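Local coordinates for thioredoxin family protein (Streptococcus pneumoniae, PDB 2YP6) that probably works as a thiol-disulfide oxidoreductase of the thioredoxin fold, a surface-exposed lipoprotein that helps the pneumococcus resist extracellular oxidative stress, at residues K86-L91 and K131-L136; E93-P98 and F102-V107; Q120-F125 and V135-K140; Q145-R150 and Y156-Q161. All coordinates share one frame; numbering follows the deposited sequence.

Contact 1: K86-L91 and K131-L136; sequences KSMPEL and KDIPVL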
loop_
_atom_site.group_PDB
_atom_site.type_symbol
_atom_site.label_atom_id
_atom_site.label_comp_id
_atom_site.label_asym_id
_atom_site.label_seq_id
_atom_site.Cartn_x
_atom_site.Cartn_y
_atom_site.Cartn_z
ATOM N N LYS A 86 -6.023 10.371 -7.058
ATOM C CA LYS A 86 -6.417 10.046 -8.406
ATOM C C LYS A 86 -6.212 8.561 -8.710
ATOM O O LYS A 86 -6.924 7.981 -9.523
ATOM C CB LYS A 86 -5.654 10.933 -9.384
ATOM C CG LYS A 86 -5.838 10.580 -10.830
ATOM C CD LYS A 86 -5.370 11.698 -11.718
ATOM C CE LYS A 86 -5.136 11.161 -13.112
ATOM N NZ LYS A 86 -4.706 12.222 -14.067
ATOM N N SER A 87 -5.244 7.937 -8.060
ATOM C CA SER A 87 -4.951 6.533 -8.319
ATOM C C SER A 87 -5.820 5.581 -7.471
ATOM O O SER A 87 -5.786 4.376 -7.661
ATOM C CB SER A 87 -3.450 6.256 -8.077
ATOM O OG SER A 87 -3.137 6.219 -6.705
ATOM N N MET A 88 -6.641 6.093 -6.567
ATOM C CA MET A 88 -7.357 5.173 -5.676
ATOM C C MET A 88 -8.535 4.393 -6.345
ATOM O O MET A 88 -8.683 3.194 -6.083
ATOM C CB MET A 88 -7.838 5.872 -4.402
ATOM C CG MET A 88 -6.709 6.320 -3.479
ATOM S SD MET A 88 -5.682 4.947 -2.816
ATOM C CE MET A 88 -6.955 4.035 -2.114
ATOM N N PRO A 89 -9.374 5.067 -7.155
ATOM C CA PRO A 89 -10.454 4.298 -7.809
ATOM C C PRO A 89 -9.908 3.137 -8.658
ATOM O O PRO A 89 -10.481 2.032 -8.655
ATOM C CB PRO A 89 -11.158 5.344 -8.676
ATOM C CG PRO A 89 -10.973 6.643 -7.868
ATOM C CD PRO A 89 -9.538 6.525 -7.364
ATOM N N GLU A 90 -8.789 3.358 -9.334
ATOM C CA GLU A 90 -8.215 2.300 -10.142
ATOM C C GLU A 90 -7.777 1.154 -9.219
ATOM O O GLU A 90 -7.941 -0.008 -9.559
ATOM C CB GLU A 90 -7.053 2.802 -10.995
ATOM C CG GLU A 90 -6.477 1.695 -11.858
ATOM C CD GLU A 90 -5.362 2.158 -12.791
ATOM O OE1 GLU A 90 -4.821 3.266 -12.560
ATOM O OE2 GLU A 90 -5.041 1.399 -13.744
ATOM N N LEU A 91 -7.257 1.473 -8.033
ATOM C CA LEU A 91 -6.854 0.418 -7.092
ATOM C C LEU A 91 -8.067 -0.372 -6.567
ATOM O O LEU A 91 -7.995 -1.594 -6.383
ATOM C CB LEU A 91 -6.063 1.013 -5.927
ATOM C CG LEU A 91 -5.392 -0.010 -5.004
ATOM C CD1 LEU A 91 -4.478 -0.926 -5.796
ATOM C CD2 LEU A 91 -4.644 0.697 -3.879
ATOM N N LYS A 131 -13.423 2.526 -0.738
ATOM C CA LYS A 131 -13.686 1.382 0.125
ATOM C C LYS A 131 -13.014 0.143 -0.443
ATOM O O LYS A 131 -12.475 0.173 -1.541
ATOM C CB LYS A 131 -15.188 1.155 0.272
ATOM C CG LYS A 131 -15.892 0.900 -1.044
ATOM C CD LYS A 131 -17.399 0.804 -0.840
ATOM C CE LYS A 131 -18.094 0.296 -2.087
ATOM N NZ LYS A 131 -17.980 -1.193 -2.226
ATOM N N ASP A 132 -13.046 -0.945 0.323
ATOM C CA ASP A 132 -12.442 -2.216 -0.075
ATOM C C ASP A 132 -10.938 -2.169 -0.239
ATOM O O ASP A 132 -10.357 -3.069 -0.845
ATOM C CB ASP A 132 -13.103 -2.750 -1.353
ATOM C CG ASP A 132 -14.612 -2.918 -1.201
ATOM O OD1 ASP A 132 -15.072 -3.318 -0.110
ATOM O OD2 ASP A 132 -15.359 -2.606 -2.151
ATOM N N ILE A 133 -10.299 -1.141 0.310
ATOM C CA ILE A 133 -8.849 -0.998 0.231
ATOM C C ILE A 133 -8.322 -0.899 1.652
ATOM O O ILE A 133 -8.701 0.018 2.358
ATOM C CB ILE A 133 -8.448 0.299 -0.509
ATOM C CG1 ILE A 133 -8.869 0.226 -1.970
ATOM C CG2 ILE A 133 -6.933 0.543 -0.408
ATOM C CD1 ILE A 133 -8.315 -0.966 -2.703
ATOM N N PRO A 134 -7.468 -1.844 2.084
ATOM C CA PRO A 134 -6.853 -1.690 3.406
ATOM C C PRO A 134 -6.004 -0.450 3.523
ATOM O O PRO A 134 -5.166 -0.146 2.655
ATOM C CB PRO A 134 -5.969 -2.935 3.532
ATOM C CG PRO A 134 -6.577 -3.920 2.616
ATOM C CD PRO A 134 -7.104 -3.140 1.470
ATOM N N VAL A 135 -6.199 0.267 4.620
ATOM C CA VAL A 135 -5.341 1.398 4.905
ATOM C C VAL A 135 -4.705 1.180 6.258
ATOM O O VAL A 135 -5.402 1.049 7.264
ATOM C CB VAL A 135 -6.112 2.731 4.935
ATOM C CG1 VAL A 135 -5.161 3.884 5.263
ATOM C CG2 VAL A 135 -6.832 2.980 3.614
ATOM N N LEU A 136 -3.382 1.130 6.262
ATOM C CA LEU A 136 -2.628 0.908 7.478
ATOM C C LEU A 136 -2.059 2.236 7.971
ATOM O O LEU A 136 -1.624 3.070 7.176
ATOM C CB LEU A 136 -1.497 -0.068 7.213
ATOM C CG LEU A 136 -1.909 -1.426 6.624
ATOM C CD1 LEU A 136 -0.695 -2.322 6.620
ATOM C CD2 LEU A 136 -3.078 -2.062 7.371
#

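Contact 2: E93-P98 and F102-V107; sequences ELAAKP and FEILTV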
loop_
_atom_site.group_PDB
_atom_site.type_symbol
_atom_site.label_atom_id
_atom_site.label_comp_id
_atom_site.label_asym_id
_atom_site.label_seq_id
_atom_site.Cartn_x
_atom_site.Cartn_y
_atom_site.Cartn_z
ATOM N N GLU A 93 -10.693 -0.929 -8.461
ATOM C CA GLU A 93 -10.897 -1.867 -9.573
ATOM C C GLU A 93 -10.096 -3.150 -9.397
ATOM O O GLU A 93 -10.592 -4.274 -9.629
ATOM C CB GLU A 93 -10.470 -1.263 -10.918
ATOM C CG GLU A 93 -11.448 -0.305 -11.536
ATOM C CD GLU A 93 -10.922 0.340 -12.804
ATOM O OE1 GLU A 93 -9.736 0.732 -12.878
ATOM O OE2 GLU A 93 -11.710 0.477 -13.737
ATOM N N LEU A 94 -8.829 -2.977 -9.055
ATOM C CA LEU A 94 -7.944 -4.112 -8.880
ATOM C C LEU A 94 -8.413 -4.973 -7.721
ATOM O O LEU A 94 -8.449 -6.209 -7.836
ATOM C CB LEU A 94 -6.513 -3.630 -8.663
ATOM C CG LEU A 94 -5.404 -4.663 -8.830
ATOM C CD1 LEU A 94 -5.428 -5.231 -10.237
ATOM C CD2 LEU A 94 -4.086 -4.028 -8.533
ATOM N N ALA A 95 -8.805 -4.343 -6.620
ATOM C CA ALA A 95 -9.234 -5.099 -5.443
ATOM C C ALA A 95 -10.483 -5.930 -5.726
ATOM O O ALA A 95 -10.669 -7.001 -5.150
ATOM C CB ALA A 95 -9.454 -4.191 -4.269
ATOM N N ALA A 96 -11.301 -5.469 -6.664
ATOM C CA ALA A 96 -12.552 -6.128 -6.989
ATOM C C ALA A 96 -12.361 -7.368 -7.857
ATOM O O ALA A 96 -13.286 -8.156 -8.005
ATOM C CB ALA A 96 -13.488 -5.146 -7.704
ATOM N N LYS A 97 -11.187 -7.524 -8.463
ATOM C CA LYS A 97 -10.936 -8.664 -9.343
ATOM C C LYS A 97 -10.817 -9.932 -8.493
ATOM O O LYS A 97 -10.136 -9.931 -7.469
ATOM C CB LYS A 97 -9.642 -8.491 -10.143
ATOM C CG LYS A 97 -9.553 -7.236 -10.999
ATOM C CD LYS A 97 -9.444 -7.536 -12.463
ATOM C CE LYS A 97 -9.368 -6.257 -13.275
ATOM N NZ LYS A 97 -7.965 -5.892 -13.596
ATOM N N PRO A 98 -11.479 -11.006 -8.911
ATOM C CA PRO A 98 -11.431 -12.265 -8.164
ATOM C C PRO A 98 -10.163 -13.056 -8.467
ATOM O O PRO A 98 -9.507 -12.803 -9.478
ATOM C CB PRO A 98 -12.644 -13.020 -8.710
ATOM C CG PRO A 98 -12.710 -12.596 -10.133
ATOM C CD PRO A 98 -12.318 -11.121 -10.119
ATOM N N PHE A 102 -2.255 -11.974 -5.320
ATOM C CA PHE A 102 -1.688 -10.920 -4.505
ATOM C C PHE A 102 -2.730 -10.231 -3.616
ATOM O O PHE A 102 -3.906 -10.209 -3.930
ATOM C CB PHE A 102 -0.970 -9.868 -5.364
ATOM C CG PHE A 102 -1.852 -9.146 -6.347
ATOM C CD1 PHE A 102 -2.086 -9.676 -7.607
ATOM C CD2 PHE A 102 -2.398 -7.907 -6.034
ATOM C CE1 PHE A 102 -2.871 -8.998 -8.530
ATOM C CE2 PHE A 102 -3.185 -7.227 -6.958
ATOM C CZ PHE A 102 -3.414 -7.792 -8.211
ATOM N N GLU A 103 -2.253 -9.695 -2.511
ATOM C CA GLU A 103 -3.038 -8.903 -1.581
ATOM C C GLU A 103 -2.652 -7.452 -1.767
ATOM O O GLU A 103 -1.474 -7.139 -1.988
ATOM C CB GLU A 103 -2.712 -9.331 -0.154
ATOM C CG GLU A 103 -3.071 -8.317 0.944
ATOM C CD GLU A 103 -4.539 -8.391 1.412
ATOM O OE1 GLU A 103 -5.196 -9.435 1.149
ATOM O OE2 GLU A 103 -5.018 -7.389 2.039
ATOM N N ILE A 104 -3.630 -6.571 -1.634
ATOM C CA ILE A 104 -3.394 -5.137 -1.649
ATOM C C ILE A 104 -3.381 -4.549 -0.230
ATOM O O ILE A 104 -4.314 -4.780 0.564
ATOM C CB ILE A 104 -4.483 -4.409 -2.478
ATOM C CG1 ILE A 104 -4.447 -4.902 -3.919
ATOM C CG2 ILE A 104 -4.303 -2.930 -2.371
ATOM C CD1 ILE A 104 -5.755 -4.729 -4.672
ATOM N N LEU A 105 -2.331 -3.781 0.067
ATOM C CA LEU A 105 -2.198 -3.056 1.331
ATOM C C LEU A 105 -1.724 -1.661 1.007
ATOM O O LEU A 105 -0.840 -1.478 0.156
ATOM C CB LEU A 105 -1.153 -3.674 2.264
ATOM C CG LEU A 105 -1.392 -5.082 2.785
ATOM C CD1 LEU A 105 -0.198 -5.539 3.624
ATOM C CD2 LEU A 105 -2.671 -5.150 3.576
ATOM N N THR A 106 -2.315 -0.671 1.662
ATOM C CA THR A 106 -1.841 0.695 1.496
ATOM C C THR A 106 -1.491 1.244 2.861
ATOM O O THR A 106 -2.041 0.788 3.852
ATOM C CB THR A 106 -2.838 1.607 0.763
ATOM O OG1 THR A 106 -3.843 2.080 1.674
ATOM C CG2 THR A 106 -3.477 0.870 -0.420
ATOM N N VAL A 107 -0.577 2.215 2.880
ATOM C CA VAL A 107 -0.050 2.803 4.098
ATOM C C VAL A 107 -0.079 4.334 4.021
ATOM O O VAL A 107 0.378 4.928 3.031
ATOM C CB VAL A 107 1.408 2.351 4.349
ATOM C CG1 VAL A 107 1.881 2.812 5.753
ATOM C CG2 VAL A 107 1.568 0.825 4.171
#

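Contact 3: Q120-F125 and V135-K140; sequences QFPQWF and VLYDTK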
loop_
_atom_site.group_PDB
_atom_site.type_symbol
_atom_site.label_atom_id
_atom_site.label_comp_id
_atom_site.label_asym_id
_atom_site.label_seq_id
_atom_site.Cartn_x
_atom_site.Cartn_y
_atom_site.Cartn_z
ATOM N N GLN A 120 -9.996 12.122 11.584
ATOM C CA GLN A 120 -10.521 12.743 10.381
ATOM C C GLN A 120 -10.360 11.868 9.140
ATOM O O GLN A 120 -11.186 11.934 8.226
ATOM C CB GLN A 120 -9.858 14.098 10.136
ATOM C CG GLN A 120 -10.162 15.166 11.221
ATOM C CD GLN A 120 -11.642 15.542 11.354
ATOM O OE1 GLN A 120 -12.512 15.000 10.666
ATOM N NE2 GLN A 120 -11.926 16.484 12.255
ATOM N N PHE A 121 -9.301 11.070 9.088
ATOM C CA PHE A 121 -9.001 10.333 7.864
ATOM C C PHE A 121 -10.129 9.412 7.384
ATOM O O PHE A 121 -10.494 9.448 6.205
ATOM C CB PHE A 121 -7.693 9.550 7.957
ATOM C CG PHE A 121 -7.360 8.832 6.685
ATOM C CD1 PHE A 121 -6.721 9.490 5.649
ATOM C CD2 PHE A 121 -7.753 7.520 6.500
ATOM C CE1 PHE A 121 -6.469 8.852 4.458
ATOM C CE2 PHE A 121 -7.506 6.878 5.314
ATOM C CZ PHE A 121 -6.855 7.545 4.295
ATOM N N PRO A 122 -10.670 8.581 8.275
ATOM C CA PRO A 122 -11.685 7.643 7.791
ATOM C C PRO A 122 -12.933 8.331 7.257
ATOM O O PRO A 122 -13.502 7.845 6.277
ATOM C CB PRO A 122 -11.979 6.749 9.004
ATOM C CG PRO A 122 -11.294 7.361 10.166
ATOM C CD PRO A 122 -10.312 8.363 9.688
ATOM N N GLN A 123 -13.316 9.456 7.851
ATOM C CA GLN A 123 -14.454 10.224 7.384
ATOM C C GLN A 123 -14.187 10.726 5.965
ATOM O O GLN A 123 -15.017 10.565 5.058
ATOM C CB GLN A 123 -14.739 11.402 8.341
ATOM C CG GLN A 123 -15.651 12.481 7.734
ATOM C CD GLN A 123 -15.956 13.650 8.688
ATOM O OE1 GLN A 123 -15.232 13.895 9.660
ATOM N NE2 GLN A 123 -17.034 14.375 8.401
ATOM N N TRP A 124 -13.016 11.315 5.766
ATOM C CA TRP A 124 -12.614 11.788 4.447
ATOM C C TRP A 124 -12.592 10.636 3.410
ATOM O O TRP A 124 -13.079 10.784 2.293
ATOM C CB TRP A 124 -11.223 12.432 4.534
ATOM C CG TRP A 124 -10.692 12.820 3.202
ATOM C CD1 TRP A 124 -10.967 13.967 2.521
ATOM C CD2 TRP A 124 -9.809 12.056 2.363
ATOM N NE1 TRP A 124 -10.303 13.968 1.319
ATOM C CE2 TRP A 124 -9.594 12.809 1.194
ATOM C CE3 TRP A 124 -9.179 10.815 2.486
ATOM C CZ2 TRP A 124 -8.789 12.359 0.153
ATOM C CZ3 TRP A 124 -8.370 10.384 1.463
ATOM C CH2 TRP A 124 -8.179 11.156 0.313
ATOM N N PHE A 125 -12.028 9.501 3.800
ATOM C CA PHE A 125 -11.868 8.351 2.910
ATOM C C PHE A 125 -13.235 7.911 2.395
ATOM O O PHE A 125 -13.442 7.712 1.195
ATOM C CB PHE A 125 -11.193 7.230 3.703
ATOM C CG PHE A 125 -10.779 6.038 2.888
ATOM C CD1 PHE A 125 -9.618 6.052 2.153
ATOM C CD2 PHE A 125 -11.537 4.892 2.909
ATOM C CE1 PHE A 125 -9.235 4.942 1.432
ATOM C CE2 PHE A 125 -11.161 3.794 2.198
ATOM C CZ PHE A 125 -10.005 3.814 1.469
ATOM N N VAL A 135 -6.199 0.267 4.620
ATOM C CA VAL A 135 -5.341 1.398 4.905
ATOM C C VAL A 135 -4.705 1.180 6.258
ATOM O O VAL A 135 -5.402 1.049 7.264
ATOM C CB VAL A 135 -6.112 2.731 4.935
ATOM C CG1 VAL A 135 -5.161 3.884 5.263
ATOM C CG2 VAL A 135 -6.832 2.980 3.614
ATOM N N LEU A 136 -3.382 1.130 6.262
ATOM C CA LEU A 136 -2.628 0.908 7.478
ATOM C C LEU A 136 -2.059 2.236 7.971
ATOM O O LEU A 136 -1.624 3.070 7.176
ATOM C CB LEU A 136 -1.497 -0.068 7.213
ATOM C CG LEU A 136 -1.909 -1.426 6.624
ATOM C CD1 LEU A 136 -0.695 -2.322 6.620
ATOM C CD2 LEU A 136 -3.078 -2.062 7.371
ATOM N N TYR A 137 -2.043 2.394 9.288
ATOM C CA TYR A 137 -1.657 3.650 9.923
ATOM C C TYR A 137 -0.232 3.575 10.422
ATOM O O TYR A 137 0.038 2.986 11.463
ATOM C CB TYR A 137 -2.550 3.903 11.116
ATOM C CG TYR A 137 -3.959 4.363 10.803
ATOM C CD1 TYR A 137 -4.345 4.693 9.515
ATOM C CD2 TYR A 137 -4.886 4.502 11.817
ATOM C CE1 TYR A 137 -5.650 5.133 9.240
ATOM C CE2 TYR A 137 -6.177 4.952 11.560
ATOM C CZ TYR A 137 -6.551 5.270 10.273
ATOM O OH TYR A 137 -7.840 5.700 10.026
ATOM N N ASP A 138 0.669 4.230 9.709
ATOM C CA ASP A 138 2.066 4.324 10.112
ATOM C C ASP A 138 2.219 5.498 11.092
ATOM O O ASP A 138 2.772 6.536 10.760
ATOM C CB ASP A 138 2.942 4.533 8.887
ATOM C CG ASP A 138 4.396 4.235 9.157
ATOM O OD1 ASP A 138 4.665 3.427 10.066
ATOM O OD2 ASP A 138 5.255 4.796 8.453
ATOM N N THR A 139 1.749 5.299 12.309
ATOM C CA THR A 139 1.668 6.375 13.307
ATOM C C THR A 139 3.013 6.854 13.848
ATOM O O THR A 139 3.079 7.869 14.549
ATOM C CB THR A 139 0.814 5.937 14.495
ATOM O OG1 THR A 139 1.353 4.706 15.018
ATOM C CG2 THR A 139 -0.624 5.766 14.069
ATOM N N LYS A 140 4.082 6.144 13.503
ATOM C CA LYS A 140 5.427 6.519 13.924
ATOM C C LYS A 140 6.312 6.872 12.750
ATOM O O LYS A 140 7.469 7.220 12.945
ATOM C CB LYS A 140 6.077 5.368 14.689
ATOM C CG LYS A 140 5.428 5.005 15.994
ATOM C CD LYS A 140 5.936 3.661 16.480
ATOM C CE LYS A 140 5.050 3.079 17.575
ATOM N NZ LYS A 140 5.518 1.738 18.040
#

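Contact 4: Q145-R150 and Y156-Q161; sequences QAYQIR and YLIDSQ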
loop_
_atom_site.group_PDB
_atom_site.type_symbol
_atom_site.label_atom_id
_atom_site.label_comp_id
_atom_site.label_asym_id
_atom_site.label_seq_id
_atom_site.Cartn_x
_atom_site.Cartn_y
_atom_site.Cartn_z
ATOM N N GLN A 145 9.824 5.224 6.700
ATOM C CA GLN A 145 11.268 5.314 6.820
ATOM C C GLN A 145 11.928 4.015 6.364
ATOM O O GLN A 145 12.913 4.039 5.619
ATOM C CB GLN A 145 11.668 5.619 8.264
ATOM C CG GLN A 145 13.143 5.855 8.455
ATOM C CD GLN A 145 13.480 6.293 9.877
ATOM O OE1 GLN A 145 12.594 6.451 10.723
ATOM N NE2 GLN A 145 14.764 6.491 10.143
ATOM N N ALA A 146 11.400 2.887 6.824
ATOM C CA ALA A 146 11.988 1.601 6.491
ATOM C C ALA A 146 12.013 1.370 4.982
ATOM O O ALA A 146 12.957 0.771 4.460
ATOM C CB ALA A 146 11.235 0.476 7.167
ATOM N N TYR A 147 10.962 1.805 4.287
ATOM C CA TYR A 147 10.866 1.598 2.848
ATOM C C TYR A 147 11.483 2.767 2.044
ATOM O O TYR A 147 11.356 2.840 0.805
ATOM C CB TYR A 147 9.392 1.326 2.443
ATOM C CG TYR A 147 8.944 -0.096 2.733
ATOM C CD1 TYR A 147 8.683 -0.527 4.015
ATOM C CD2 TYR A 147 8.813 -1.024 1.699
ATOM C CE1 TYR A 147 8.317 -1.835 4.263
ATOM C CE2 TYR A 147 8.430 -2.312 1.949
ATOM C CZ TYR A 147 8.211 -2.723 3.231
ATOM O OH TYR A 147 7.820 -4.015 3.455
ATOM N N GLN A 148 12.147 3.674 2.751
ATOM C CA GLN A 148 12.865 4.793 2.130
ATOM C C GLN A 148 12.021 5.572 1.132
ATOM O O GLN A 148 12.445 5.879 0.009
ATOM C CB GLN A 148 14.137 4.275 1.475
ATOM C CG GLN A 148 15.073 3.596 2.484
ATOM C CD GLN A 148 16.437 3.290 1.902
ATOM O OE1 GLN A 148 16.887 2.148 1.923
ATOM N NE2 GLN A 148 17.106 4.312 1.386
ATOM N N ILE A 149 10.826 5.936 1.559
ATOM C CA ILE A 149 9.935 6.653 0.680
ATOM C C ILE A 149 10.510 8.049 0.409
ATOM O O ILE A 149 10.914 8.740 1.336
ATOM C CB ILE A 149 8.532 6.711 1.279
ATOM C CG1 ILE A 149 8.001 5.283 1.477
ATOM C CG2 ILE A 149 7.592 7.542 0.394
ATOM C CD1 ILE A 149 7.988 4.432 0.201
ATOM N N ARG A 150 10.597 8.425 -0.865
ATOM C CA ARG A 150 11.093 9.758 -1.252
ATOM C C ARG A 150 9.966 10.575 -1.895
ATOM O O ARG A 150 9.941 11.805 -1.798
ATOM C CB ARG A 150 12.268 9.629 -2.237
ATOM C CG ARG A 150 11.888 8.870 -3.527
ATOM C CD ARG A 150 12.858 9.084 -4.716
ATOM N NE ARG A 150 14.104 8.331 -4.569
ATOM C CZ ARG A 150 14.840 7.853 -5.576
ATOM N NH1 ARG A 150 14.478 8.030 -6.844
ATOM N NH2 ARG A 150 15.953 7.184 -5.298
ATOM N N TYR A 156 5.470 -0.865 -3.870
ATOM C CA TYR A 156 6.373 -2.014 -3.828
ATOM C C TYR A 156 5.548 -3.235 -4.138
ATOM O O TYR A 156 4.515 -3.466 -3.523
ATOM C CB TYR A 156 6.996 -2.158 -2.437
ATOM C CG TYR A 156 8.011 -1.088 -2.156
ATOM C CD1 TYR A 156 7.622 0.172 -1.736
ATOM C CD2 TYR A 156 9.365 -1.335 -2.331
ATOM C CE1 TYR A 156 8.552 1.154 -1.497
ATOM C CE2 TYR A 156 10.295 -0.354 -2.095
ATOM C CZ TYR A 156 9.879 0.899 -1.690
ATOM O OH TYR A 156 10.811 1.885 -1.436
ATOM N N LEU A 157 5.981 -3.990 -5.150
ATOM C CA LEU A 157 5.337 -5.244 -5.490
ATOM C C LEU A 157 6.238 -6.356 -4.966
ATOM O O LEU A 157 7.365 -6.552 -5.444
ATOM C CB LEU A 157 5.142 -5.322 -7.006
ATOM C CG LEU A 157 4.446 -4.147 -7.689
ATOM C CD1 LEU A 157 4.090 -4.494 -9.139
ATOM C CD2 LEU A 157 3.217 -3.715 -6.919
ATOM N N ILE A 158 5.754 -7.026 -3.928
ATOM C CA ILE A 158 6.525 -7.954 -3.136
ATOM C C ILE A 158 6.119 -9.373 -3.551
ATOM O O ILE A 158 4.947 -9.663 -3.759
ATOM C CB ILE A 158 6.231 -7.723 -1.618
ATOM C CG1 ILE A 158 6.599 -6.287 -1.220
ATOM C CG2 ILE A 158 6.953 -8.729 -0.733
ATOM C CD1 ILE A 158 6.131 -5.922 0.161
ATOM N N ASP A 159 7.108 -10.246 -3.721
ATOM C CA ASP A 159 6.830 -11.558 -4.258
ATOM C C ASP A 159 6.376 -12.536 -3.154
ATOM O O ASP A 159 6.316 -12.172 -1.983
ATOM C CB ASP A 159 8.040 -12.064 -5.073
ATOM C CG ASP A 159 9.233 -12.498 -4.218
ATOM O OD1 ASP A 159 9.102 -12.745 -3.002
ATOM O OD2 ASP A 159 10.325 -12.673 -4.802
ATOM N N SER A 160 6.034 -13.764 -3.536
ATOM C CA SER A 160 5.442 -14.711 -2.586
ATOM C C SER A 160 6.450 -15.146 -1.544
ATOM O O SER A 160 6.073 -15.730 -0.547
ATOM C CB SER A 160 4.875 -15.936 -3.303
ATOM O OG SER A 160 5.904 -16.729 -3.817
ATOM N N GLN A 161 7.732 -14.861 -1.790
ATOM C CA GLN A 161 8.777 -15.217 -0.860
ATOM C C GLN A 161 9.154 -14.056 0.058
ATOM O O GLN A 161 10.088 -14.183 0.846
ATOM C CB GLN A 161 10.009 -15.698 -1.623
ATOM C CG GLN A 161 9.724 -16.792 -2.653
ATOM C CD GLN A 161 9.164 -18.053 -2.025
ATOM O OE1 GLN A 161 9.844 -18.728 -1.267
ATOM N NE2 GLN A 161 7.913 -18.374 -2.342
HETATM O O HOH W 1 11.135 4.618 -2.317
#

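Contact 1: K86-L91 and K131-L136
Ser87 OG is gripped by two groups, Lys75 NZ and the carbonyl oxygen of Cys84, at the start of helix 88-96, from which Met88 and Leu91 reach across to Ile133. The side chains that meet across the segments are all apolar. Ile133 lies in the loop that runs into strand 135-137 and points at the helix. Its CG2 methyl lies 3.9 Å from Met88 CE and also faces Leu91, while CD1, at the end of the other branch, lies 3.8 Å from Leu91 CG. The same CD1 also rests on the helix backbone, 3.7 Å from Leu91 O. Met88 touches through its terminal methyl, because bends at chi2 (-63°) and chi3 (-56°) curl the thioether round. Leu91 approaches differently: a branched end crosses Ile133 obliquely, with CD2 4.2 Å from Ile133 CG2. Thr106 of strand 102-108 packs against both Leu91 and Ile133. Farther out, on the exposed part of the loop, Lys131 NZ meets Asp132 OD2 at 3.0 Å in a salt bridge. Cys84 belongs to the Cys81-Cys84 disulfide of the thioredoxin-type CxxC, and Met88 lies near that motif without touching it. With hydrocarbon side chains and one backbone oxygen meeting here, the contact rests on shape and on keeping water from three buried side chains.

Contact 2: E93-P98 and F102-V107
The chain leaves helix 88-96 and, after a short connection, enters strand 102-108, with the CA atoms of Ala95 and Ile104 7.0 Å apart at closest approach. Leu94 and Phe102 cross at about a right angle. Leu94 CG sits in the ring plane at its edge, 3.8 Å from Phe102 CZ, and Leu94 CD2 comes to 3.7 Å from Phe102 CE2. A chi1 of 62° wedges the ring between its own backbone N and carbonyl carbon and brings this edge to the helix. Ile104 instead sets CD1 against Ala95, 3.6 Å from Ala95 CA and 3.8 Å from Ala95 CB. The Phe102 ring also stacks with Phe181 of helix 174-182, and Lys97 NZ forms a salt bridge with Glu178 of the same helix. This is the helix-to-strand half of a beta-alpha-beta crossover: helix 88-96 links the parallel neighbours 71-76 and 102-108 and packs on the latter, with helix 174-182 beside it.

Contact 3: Q120-F125 and V135-K140
Tyr137 OH is buried against Phe121 and Pro122 without a polar partner in the model. On the helix side it meets carbon: Pro122 CD is 3.6 Å from Tyr137 OH, and Phe121 CD2 is 4.0 Å from it. The ring is turned unusually too, its chi2 of -8° bringing it close to the plane of its own CA, CB and CG. Phe121 CD2 lies at the edge of this tyrosine ring, near its plane, and 4.2 Å from Tyr137 CE1. Two residues earlier on the strand, Val135 parts its methyls between two phenylalanines one turn apart on the helix. Its CG1, anti to the backbone N (chi1 179°), lies 3.8 Å from Phe121 CE2, and its CG2 lies 3.8 Å from Phe125 CE1. Both approaches are oblique to the phenylalanine rings. The helix and strand are the second and third elements of the beta-alpha-beta unit formed by strand 102-108, helix 120-127 and strand 135-137, and their short axes run nearly antiparallel, 11.7 Å apart at closest. Ile108 of the first strand packs against Phe121 and Val135 alike. Phe125 meets Tyr130 edge to face, and Met57 touches both Phe125 and Tyr137. Just past the strand, Asp138 centres an inverse gamma turn; its OD1 bonds Thr143 OG1 and its OD2 bonds Phe144 N, in the first turn of helix 142-146.

Contact 4: Q145-R150 and Y156-Q161
Tyr147 drives its ring edge into the face of Tyr156, the dense half of this contact. The stack is T-shaped, with centroids 5.1 Å apart and planes at 76°; Tyr147 CD2 stands 3.7 Å above the Tyr156 plane, over its centre. With CG anti to the carbonyl carbon (chi1 -79°), Tyr147 carries that edge to its partner. Ile149 comes to the rim of the same ring, its CD1 in plane and 3.7 Å from Tyr156 CE1. Tyr147 OH reaches past Ile158 CD1 and bonds the backbone oxygen of Pro50. At the border of the dense part, Tyr156 OH lies 2.5 Å from Tyr147 O, a separation so short that it should be read with caution. The loose side is wet: a water 2.9 Å from Tyr156 OH donates to the backbone oxygen of exposed Gln148. Gln148 has positive phi as the C-prime residue of the Schellman motif that ends helix 142-146, which also carries Phe144 of the phosphocholine-ligand pocket. Tyr156, on strand 154-158, packs against Tyr147 and Ile149 at this helix end, with Phe76 of strand 71-76 against both tyrosines and Ile164 and Ile167 of strand 164-169 on Tyr156.

In the fold
All four contacts are mainly buried and fasten helices, or the loops at their ends, to one mixed sheet or the loop leading into it. Contacts 1 and 2 share helix 88-96 and are joined through Thr106, which bonds Pro134 O; contact 2 is nested inside the chain loop that contact 1 closes. Val135 packs on helix 120-127 in contact 3, whereas contact 1 works through Ile133 in the loop before that strand. Contact 4 lies across the chain's centre from contacts 1 and 3, about 18 and 19 Å away between centres. Aliphatic groups dominate contact 1, aliphatic-on-ring packing contacts 2 and 3, whereas contact 4 pairs two tyrosines and alone admits a bridging water, near the ligand pocket.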